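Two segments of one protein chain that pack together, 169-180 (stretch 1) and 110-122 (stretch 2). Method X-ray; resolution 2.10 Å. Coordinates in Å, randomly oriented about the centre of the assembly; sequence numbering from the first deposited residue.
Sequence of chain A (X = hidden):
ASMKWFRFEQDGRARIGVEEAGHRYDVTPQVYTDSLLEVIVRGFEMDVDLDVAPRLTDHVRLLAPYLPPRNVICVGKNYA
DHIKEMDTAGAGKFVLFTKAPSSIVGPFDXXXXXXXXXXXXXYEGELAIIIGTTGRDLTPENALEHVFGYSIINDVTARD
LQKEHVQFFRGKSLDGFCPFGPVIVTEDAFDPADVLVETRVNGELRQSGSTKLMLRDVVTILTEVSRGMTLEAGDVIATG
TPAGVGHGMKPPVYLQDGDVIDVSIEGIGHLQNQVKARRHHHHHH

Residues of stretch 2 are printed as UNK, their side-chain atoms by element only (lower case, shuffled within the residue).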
ATOM      1  N   PHE A 169       1.164  -3.390  -9.839  1.00 40.42           N
ATOM      2  CA  PHE A 169       1.531  -2.334  -8.861  1.00 40.79           C
ATOM      3  C   PHE A 169       2.239  -1.151  -9.523  1.00 37.85           C
ATOM      4  O   PHE A 169       1.752  -0.026  -9.414  1.00 36.35           O
ATOM      5  CB  PHE A 169       2.485  -2.860  -7.785  1.00 44.31           C
ATOM      6  CG  PHE A 169       3.009  -1.768  -6.889  1.00 40.88           C
ATOM      7  CD1 PHE A 169       2.145  -1.014  -6.123  1.00 38.67           C
ATOM      8  CD2 PHE A 169       4.357  -1.480  -6.830  1.00 43.35           C
ATOM      9  CE1 PHE A 169       2.631  -0.006  -5.305  1.00 40.62           C
ATOM     10  CE2 PHE A 169       4.838  -0.481  -6.006  1.00 40.81           C
ATOM     11  CZ  PHE A 169       3.979   0.259  -5.255  1.00 40.89           C
ATOM     12  N   ARG A 170       3.382  -1.394 -10.154  1.00 38.51           N
ATOM     13  CA  ARG A 170       4.243  -0.324 -10.709  1.00 45.22           C
ATOM     14  C   ARG A 170       3.477   0.438 -11.802  1.00 40.65           C
ATOM     15  O   ARG A 170       3.446   1.654 -11.722  1.00 43.56           O
ATOM     16  CB  ARG A 170       5.573  -0.859 -11.254  1.00 44.58           C
ATOM     17  CG  ARG A 170       6.455   0.253 -11.802  1.00 47.93           C
ATOM     18  CD  ARG A 170       7.953  -0.026 -11.814  1.00 49.70           C
ATOM     19  NE  ARG A 170       8.578   0.881 -12.769  1.00 41.90           N
ATOM     20  CZ  ARG A 170       8.810   2.161 -12.550  1.00 43.88           C
ATOM     21  NH1 ARG A 170       8.504   2.731 -11.396  1.00 45.69           N
ATOM     22  NH2 ARG A 170       9.353   2.888 -13.503  1.00 49.36           N
ATOM     23  N   GLY A 171       2.911  -0.257 -12.784  1.00 41.28           N
ATOM     24  CA  GLY A 171       2.220   0.375 -13.926  1.00 40.31           C
ATOM     25  C   GLY A 171       0.981   1.154 -13.503  1.00 41.73           C
ATOM     26  O   GLY A 171       0.478   1.917 -14.346  1.00 41.52           O
ATOM     27  N   LYS A 172       0.523   1.015 -12.244  1.00 38.14           N
ATOM     28  CA  LYS A 172      -0.663   1.741 -11.703  1.00 39.35           C
ATOM     29  C   LYS A 172      -0.249   2.810 -10.688  1.00 38.32           C
ATOM     30  O   LYS A 172      -1.140   3.505 -10.182  1.00 37.65           O
ATOM     31  CB  LYS A 172      -1.659   0.737 -11.119  1.00 39.29           C
ATOM     32  CG  LYS A 172      -2.321  -0.109 -12.197  1.00 42.84           C
ATOM     33  CD  LYS A 172      -3.392  -1.052 -11.760  1.00 42.55           C
ATOM     34  CE  LYS A 172      -4.079  -1.728 -12.939  1.00 43.25           C
ATOM     35  NZ  LYS A 172      -5.303  -1.018 -13.395  1.00 45.15           N
ATOM     36  N   SER A 173       1.049   2.953 -10.408  1.00 37.19           N
ATOM     37  CA  SER A 173       1.535   3.659  -9.206  1.00 35.03           C
ATOM     38  C   SER A 173       2.510   4.802  -9.520  1.00 37.46           C
ATOM     39  O   SER A 173       2.950   5.472  -8.546  1.00 38.36           O
ATOM     40  CB  SER A 173       2.103   2.654  -8.242  1.00 37.78           C
ATOM     41  OG  SER A 173       1.082   1.767  -7.827  1.00 32.86           O
ATOM     42  N   LEU A 174       2.751   5.126 -10.795  1.00 41.58           N
ATOM     43  CA  LEU A 174       3.577   6.306 -11.181  1.00 40.68           C
ATOM     44  C   LEU A 174       2.912   7.572 -10.663  1.00 40.30           C
ATOM     45  O   LEU A 174       1.671   7.592 -10.659  1.00 45.96           O
ATOM     46  CB  LEU A 174       3.691   6.369 -12.709  1.00 43.23           C
ATOM     47  CG  LEU A 174       4.442   5.219 -13.371  1.00 44.52           C
ATOM     48  CD1 LEU A 174       4.877   5.603 -14.776  1.00 48.50           C
ATOM     49  CD2 LEU A 174       5.656   4.801 -12.556  1.00 47.44           C
ATOM     50  N   ASP A 175       3.683   8.609 -10.312  1.00 38.39           N
ATOM     51  CA  ASP A 175       3.121   9.881  -9.810  1.00 37.22           C
ATOM     52  C   ASP A 175       2.055  10.373 -10.824  1.00 40.87           C
ATOM     53  O   ASP A 175       2.334  10.388 -12.027  1.00 40.14           O
ATOM     54  CB  ASP A 175       4.213  10.923  -9.537  1.00 40.68           C
ATOM     55  CG  ASP A 175       5.241  10.524  -8.463  1.00 46.27           C
ATOM     56  OD1 ASP A 175       5.079   9.462  -7.801  1.00 39.26           O
ATOM     57  OD2 ASP A 175       6.222  11.251  -8.314  1.00 43.39           O
ATOM     58  N   GLY A 176       0.869  10.750 -10.350  1.00 39.13           N
ATOM     59  CA  GLY A 176      -0.226  11.287 -11.175  1.00 39.49           C
ATOM     60  C   GLY A 176      -1.280  10.243 -11.496  1.00 39.19           C
ATOM     61  O   GLY A 176      -2.371  10.653 -11.930  1.00 46.20           O
ATOM     62  N   PHE A 177      -1.020   8.952 -11.246  1.00 40.77           N
ATOM     63  CA  PHE A 177      -1.860   7.845 -11.773  1.00 35.96           C
ATOM     64  C   PHE A 177      -3.100   7.564 -10.904  1.00 39.52           C
ATOM     65  O   PHE A 177      -3.752   6.513 -11.151  1.00 37.15           O
ATOM     66  CB  PHE A 177      -1.029   6.581 -11.951  1.00 39.46           C
ATOM     67  CG  PHE A 177      -0.239   6.509 -13.232  1.00 35.92           C
ATOM     68  CD1 PHE A 177       0.172   7.649 -13.891  1.00 37.80           C
ATOM     69  CD2 PHE A 177       0.135   5.282 -13.739  1.00 37.09           C
ATOM     70  CE1 PHE A 177       0.908   7.563 -15.068  1.00 41.06           C
ATOM     71  CE2 PHE A 177       0.869   5.188 -14.913  1.00 40.19           C
ATOM     72  CZ  PHE A 177       1.252   6.336 -15.579  1.00 41.26           C
ATOM     73  N   CYS A 178      -3.454   8.406  -9.923  1.00 37.13           N
ATOM     74  CA  CYS A 178      -4.672   8.147  -9.111  1.00 35.13           C
ATOM     75  C   CYS A 178      -5.437   9.429  -8.788  1.00 38.28           C
ATOM     76  O   CYS A 178      -5.541   9.831  -7.626  1.00 40.36           O
ATOM     77  CB  CYS A 178      -4.316   7.357  -7.851  1.00 38.57           C
ATOM     78  SG  CYS A 178      -5.753   6.517  -7.145  1.00 39.35           S
ATOM     79  N   PRO A 179      -6.104  10.059  -9.786  1.00 39.59           N
ATOM     80  CA  PRO A 179      -7.160  11.026  -9.524  1.00 37.09           C
ATOM     81  C   PRO A 179      -8.161  10.462  -8.528  1.00 37.40           C
ATOM     82  O   PRO A 179      -8.560   9.311  -8.679  1.00 36.94           O
ATOM     83  CB  PRO A 179      -7.872  11.180 -10.872  1.00 38.55           C
ATOM     84  CG  PRO A 179      -6.743  10.965 -11.857  1.00 39.54           C
ATOM     85  CD  PRO A 179      -5.897   9.877 -11.229  1.00 40.64           C
ATOM     86  N   PHE A 180      -8.541  11.286  -7.562  1.00 36.21           N
ATOM     87  CA  PHE A 180      -9.407  10.904  -6.434  1.00 36.81           C
ATOM     88  C   PHE A 180     -10.261  12.108  -6.070  1.00 36.81           C
ATOM     89  O   PHE A 180      -9.702  13.138  -5.738  1.00 35.53           O
ATOM     90  CB  PHE A 180      -8.520  10.407  -5.294  1.00 38.54           C
ATOM     91  CG  PHE A 180      -9.218  10.121  -3.988  1.00 37.87           C
ATOM     92  CD1 PHE A 180     -10.391   9.397  -3.958  1.00 38.15           C
ATOM     93  CD2 PHE A 180      -8.594  10.408  -2.776  1.00 41.04           C
ATOM     94  CE1 PHE A 180     -10.989   9.090  -2.746  1.00 43.33           C
ATOM     95  CE2 PHE A 180      -9.175  10.063  -1.563  1.00 34.52           C
ATOM     96  CZ  PHE A 180     -10.393   9.446  -1.548  1.00 41.99           C
ATOM     97  N   UNK A 110      -3.255  17.907 -13.082  1.00 49.22           N
ATOM     98  CA  UNK A 110      -2.659  17.180 -14.192  1.00 50.69           C
ATOM     99  C   UNK A 110      -2.261  15.740 -13.816  1.00 52.56           C
ATOM    100  O   UNK A 110      -1.875  15.495 -12.665  1.00 43.00           O
ATOM    101  c   UNK A 110      -2.469  19.086 -12.665  1.00 51.72           C
ATOM    102  c   UNK A 110      -1.589  19.333 -13.867  1.00 54.06           C
ATOM    103  c   UNK A 110      -1.393  17.985 -14.528  1.00 57.39           C
ATOM    104  N   UNK A 111      -2.396  14.820 -14.778  1.00 43.80           N
ATOM    105  CA  UNK A 111      -1.797  13.462 -14.729  1.00 42.46           C
ATOM    106  C   UNK A 111      -0.457  13.547 -15.461  1.00 46.58           C
ATOM    107  O   UNK A 111      -0.461  13.842 -16.658  1.00 45.88           O
ATOM    108  c   UNK A 111      -2.021  11.104 -15.604  1.00 41.12           C
ATOM    109  c   UNK A 111      -5.207  11.883 -15.405  1.00 38.41           C
ATOM    110  c   UNK A 111      -2.736  12.415 -15.365  1.00 43.96           C
ATOM    111  c   UNK A 111      -4.013  12.202 -14.545  1.00 39.66           C
ATOM    112  N   UNK A 112       0.652  13.351 -14.761  1.00 44.23           N
ATOM    113  CA  UNK A 112       1.991  13.353 -15.386  1.00 42.21           C
ATOM    114  C   UNK A 112       1.986  12.293 -16.492  1.00 43.98           C
ATOM    115  O   UNK A 112       1.547  11.167 -16.226  1.00 40.64           O
ATOM    116  c   UNK A 112       5.523  13.080 -13.700  1.00 51.00           C
ATOM    117  o   UNK A 112       5.173  13.043 -12.493  1.00 47.71           O
ATOM    118  c   UNK A 112       3.040  13.150 -14.289  1.00 46.49           C
ATOM    119  c   UNK A 112       4.460  13.052 -14.789  1.00 45.19           C
ATOM    120  o   UNK A 112       6.713  13.111 -14.067  1.00 57.55           O
ATOM    121  N   UNK A 113       2.430  12.653 -17.703  1.00 42.08           N
ATOM    122  CA  UNK A 113       2.353  11.796 -18.920  1.00 42.12           C
ATOM    123  C   UNK A 113       3.386  10.653 -18.894  1.00 41.11           C
ATOM    124  O   UNK A 113       3.066   9.545 -19.435  1.00 38.09           O
ATOM    125  c   UNK A 113       1.741  11.160 -22.052  1.00 48.29           C
ATOM    126  c   UNK A 113       2.518  12.674 -20.170  1.00 45.27           C
ATOM    127  c   UNK A 113       2.668   9.152 -23.148  1.00 46.56           C
ATOM    128  n   UNK A 113       2.156  10.366 -23.204  1.00 50.18           N
ATOM    129  n   UNK A 113       2.826   8.551 -21.979  1.00 51.06           N
ATOM    130  n   UNK A 113       3.014   8.523 -24.264  1.00 49.48           N
ATOM    131  c   UNK A 113       2.903  11.924 -21.441  1.00 46.89           C
ATOM    132  N   UNK A 114       4.583  10.888 -18.340  1.00 47.68           N
ATOM    133  CA  UNK A 114       5.700   9.902 -18.229  1.00 45.10           C
ATOM    134  C   UNK A 114       5.987   9.261 -19.608  1.00 46.10           C
ATOM    135  O   UNK A 114       6.029   8.016 -19.697  1.00 42.59           O
ATOM    136  n   UNK A 114       4.276   9.971 -13.829  1.00 44.00           N
ATOM    137  c   UNK A 114       5.381   8.827 -17.157  1.00 44.95           C
ATOM    138  c   UNK A 114       5.128   9.318 -15.760  1.00 44.64           C
ATOM    139  n   UNK A 114       6.139   9.472 -14.823  1.00 39.43           N
ATOM    140  c   UNK A 114       5.620   9.909 -13.690  1.00 47.43           C
ATOM    141  c   UNK A 114       3.970   9.578 -15.103  1.00 43.68           C
ATOM    142  N   UNK A 115       6.188  10.046 -20.679  1.00 48.09           N
ATOM    143  CA  UNK A 115       6.387   9.495 -22.049  1.00 49.78           C
ATOM    144  C   UNK A 115       7.633   8.592 -22.109  1.00 51.03           C
ATOM    145  O   UNK A 115       7.593   7.569 -22.845  1.00 52.46           O
ATOM    146  c   UNK A 115       6.437  10.606 -23.079  1.00 52.66           C
ATOM    147  N   UNK A 116       8.690   8.890 -21.342  1.00 56.58           N
ATOM    148  CA  UNK A 116       9.884   7.994 -21.227  1.00 55.93           C
ATOM    149  C   UNK A 116       9.498   6.599 -20.710  1.00 58.57           C
ATOM    150  O   UNK A 116      10.179   5.613 -21.085  1.00 54.48           O
ATOM    151  o   UNK A 116      11.361   9.714 -18.273  1.00 70.20           O
ATOM    152  c   UNK A 116      10.502   9.178 -19.012  1.00 67.85           C
ATOM    153  o   UNK A 116       9.274   9.110 -18.729  1.00 70.92           O
ATOM    154  c   UNK A 116      10.981   8.580 -20.329  1.00 60.52           C
ATOM    155  N   UNK A 117       8.466   6.468 -19.867  1.00 49.63           N
ATOM    156  CA  UNK A 117       8.191   5.156 -19.204  1.00 49.02           C
ATOM    157  C   UNK A 117       7.063   4.407 -19.901  1.00 48.97           C
ATOM    158  O   UNK A 117       7.082   3.168 -19.794  1.00 51.77           O
ATOM    159  c   UNK A 117       8.888   6.260 -16.974  1.00 53.34           C
ATOM    160  c   UNK A 117       7.883   5.379 -17.717  1.00 48.07           C
ATOM    161  c   UNK A 117       8.639   6.260 -15.472  1.00 53.05           C
ATOM    162  c   UNK A 117      10.319   5.813 -17.250  1.00 59.07           C
ATOM    163  N   UNK A 118       6.117   5.115 -20.545  1.00 48.24           N
ATOM    164  CA  UNK A 118       4.874   4.528 -21.118  1.00 48.54           C
ATOM    165  C   UNK A 118       4.578   5.086 -22.515  1.00 43.94           C
ATOM    166  O   UNK A 118       4.717   6.320 -22.690  1.00 43.83           O
ATOM    167  o   UNK A 118       3.850   5.233 -18.981  1.00 65.37           O
ATOM    168  c   UNK A 118       3.593   4.874 -20.334  1.00 47.56           C
ATOM    169  c   UNK A 118       2.618   3.723 -20.373  1.00 46.42           C
ATOM    170  N   UNK A 119       4.129   4.225 -23.435  1.00 48.68           N
ATOM    171  CA  UNK A 119       3.406   4.654 -24.667  1.00 56.72           C
ATOM    172  C   UNK A 119       2.044   3.952 -24.737  1.00 55.70           C
ATOM    173  O   UNK A 119       1.452   3.975 -25.808  1.00 53.46           O
ATOM    174  c   UNK A 119       5.569   5.131 -25.966  1.00 57.84           C
ATOM    175  o   UNK A 119       6.058   7.386 -25.321  1.00 61.39           O
ATOM    176  n   UNK A 119       4.606   7.069 -27.000  1.00 57.65           N
ATOM    177  c   UNK A 119       4.237   4.389 -25.930  1.00 59.03           C
ATOM    178  c   UNK A 119       5.427   6.628 -26.064  1.00 57.15           C
ATOM    179  N   UNK A 120       1.575   3.342 -23.638  1.00 54.26           N
ATOM    180  CA  UNK A 120       0.216   2.748 -23.538  1.00 44.30           C
ATOM    181  C   UNK A 120      -0.479   3.241 -22.263  1.00 43.24           C
ATOM    182  O   UNK A 120      -0.990   2.422 -21.506  1.00 43.98           O
ATOM    183  o   UNK A 120       0.757  -1.492 -24.153  1.00 57.42           O
ATOM    184  c   UNK A 120       0.766  -0.725 -25.116  1.00 51.17           C
ATOM    185  c   UNK A 120       0.316   1.235 -23.640  1.00 46.98           C
ATOM    186  c   UNK A 120       0.972   0.755 -24.939  1.00 48.49           C
ATOM    187  n   UNK A 120       0.524  -1.134 -26.345  1.00 53.87           N
ATOM    188  N   UNK A 121      -0.493   4.548 -22.036  1.00 39.81           N
ATOM    189  CA  UNK A 121      -1.207   5.162 -20.895  1.00 41.15           C
ATOM    190  C   UNK A 121      -2.725   5.063 -21.116  1.00 44.66           C
ATOM    191  O   UNK A 121      -3.189   5.402 -22.242  1.00 39.95           O
ATOM    192  c   UNK A 121      -0.968   8.774 -19.577  1.00 42.04           C
ATOM    193  c   UNK A 121      -0.866   6.633 -18.287  1.00 45.97           C
ATOM    194  c   UNK A 121      -1.356   7.315 -19.553  1.00 42.74           C
ATOM    195  c   UNK A 121      -0.788   6.612 -20.778  1.00 41.60           C
ATOM    196  N   UNK A 122      -3.472   4.616 -20.101  1.00 37.35           N
ATOM    197  CA  UNK A 122      -4.918   4.308 -20.231  1.00 38.87           C
ATOM    198  C   UNK A 122      -5.652   4.809 -19.001  1.00 42.28           C
ATOM    199  O   UNK A 122      -4.966   5.014 -17.974  1.00 43.75           O
ATOM    200  o   UNK A 122      -7.216   3.365 -21.510  1.00 46.91           O
ATOM    201  c   UNK A 122      -5.149   2.808 -20.449  1.00 39.66           C
ATOM    202  c   UNK A 122      -6.431   2.445 -21.188  1.00 42.17           C
ATOM    203  o   UNK A 122      -6.682   1.227 -21.359  1.00 44.88           O
TER

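Position 110 carries three side-chain carbons that close a ring onto its own backbone N. That is proline, P110; its CB points away from stretch 1, and it leads into the short strand that follows.

Position 111 has four carbons, forked at the first, with one arm two carbons long; the carbon that starts the longer arm lies 3.5 Å from G176 O. This is isoleucine, I111. Its CD1 lies 4.0 Å from P179 CG and its CG2 4.4 Å from F177 CD1, so one branched side chain serves three neighbours along stretch 1. Its CA is also the partner of G176 CA, at 4.5 Å.

At 112 three carbons run in a line and the third carries two oxygens, an unbranched acid whose first side-chain carbon sits 3.6 Å from D175 O: glutamate, E112. Its OE2 is 3.8 Å from D175 CB. Both carboxylate oxygens are hydrogen-bonded elsewhere in the structure.

Position 113 shows three carbons, a nitrogen, then a carbon bearing two more nitrogens: arginine, R113. Its CA-to-CB bond points away from stretch 1, and its guanidinium bonds within its own stretch, with NH1 donating to the carbonyl O of position 118 at 3.0 Å and NH2 to the same O at 3.2 Å.

Position 114 has one carbon and then a five-membered ring of three carbons and two nitrogens. One ring nitrogen is 2.7 Å from D175 O. This is histidine, H114, and its NE2 donates a nearly straight hydrogen bond to that carbonyl (166°). L174 CB lies over one face of the H114 ring, 4.0 Å from that ring's centroid.

A single carbon at 115 gives alanine, A115, exposed and out of reach. At 116 there are two carbons, the second carrying two oxygens: aspartate, D116, likewise remote.

Position 117 has four carbons forked at the second, and one fork-end carbon meets L174 CD1 at 3.9 Å, hence leucine, L117. Its CD1 is also 4.0 Å from R170 NH2. Its backbone N bonds to H114 O at 2.9 Å, holding the turn.

Position 118 has one carbon carrying an oxygen and a carbon, the oxygen 4.3 Å from L174 CD1: threonine, T118. Its OG1 lies near the plane of the F177 ring, at its edge.

Positions 119 and 120 each have three carbons, the third bearing one oxygen and one nitrogen: glutamines, Q119 and Q120, neither reaching stretch 1. Position 121 again shows four carbons forked at the second, one fork-end carbon approaching F177 CZ at 3.5 Å: leucine, L121. Two carbons ending in two oxygens make 122 aspartate, D122, out of reach.

The contact joins one directed bond to apolar packing. The type II turn from L174 to F177 offers D175 O to H114, while F177 packs against I111 and L121 and its ring lies oblique to that of H114. G176 permits the close approach: its backbone angles by themselves call for glycine, and an ideal CB would fall 2.7 Å from E112 N. The rule is a glycine where backbones nearly meet, with side chains filling the space around it.

Stretch 2 110-122: PIERHADLTQQLD
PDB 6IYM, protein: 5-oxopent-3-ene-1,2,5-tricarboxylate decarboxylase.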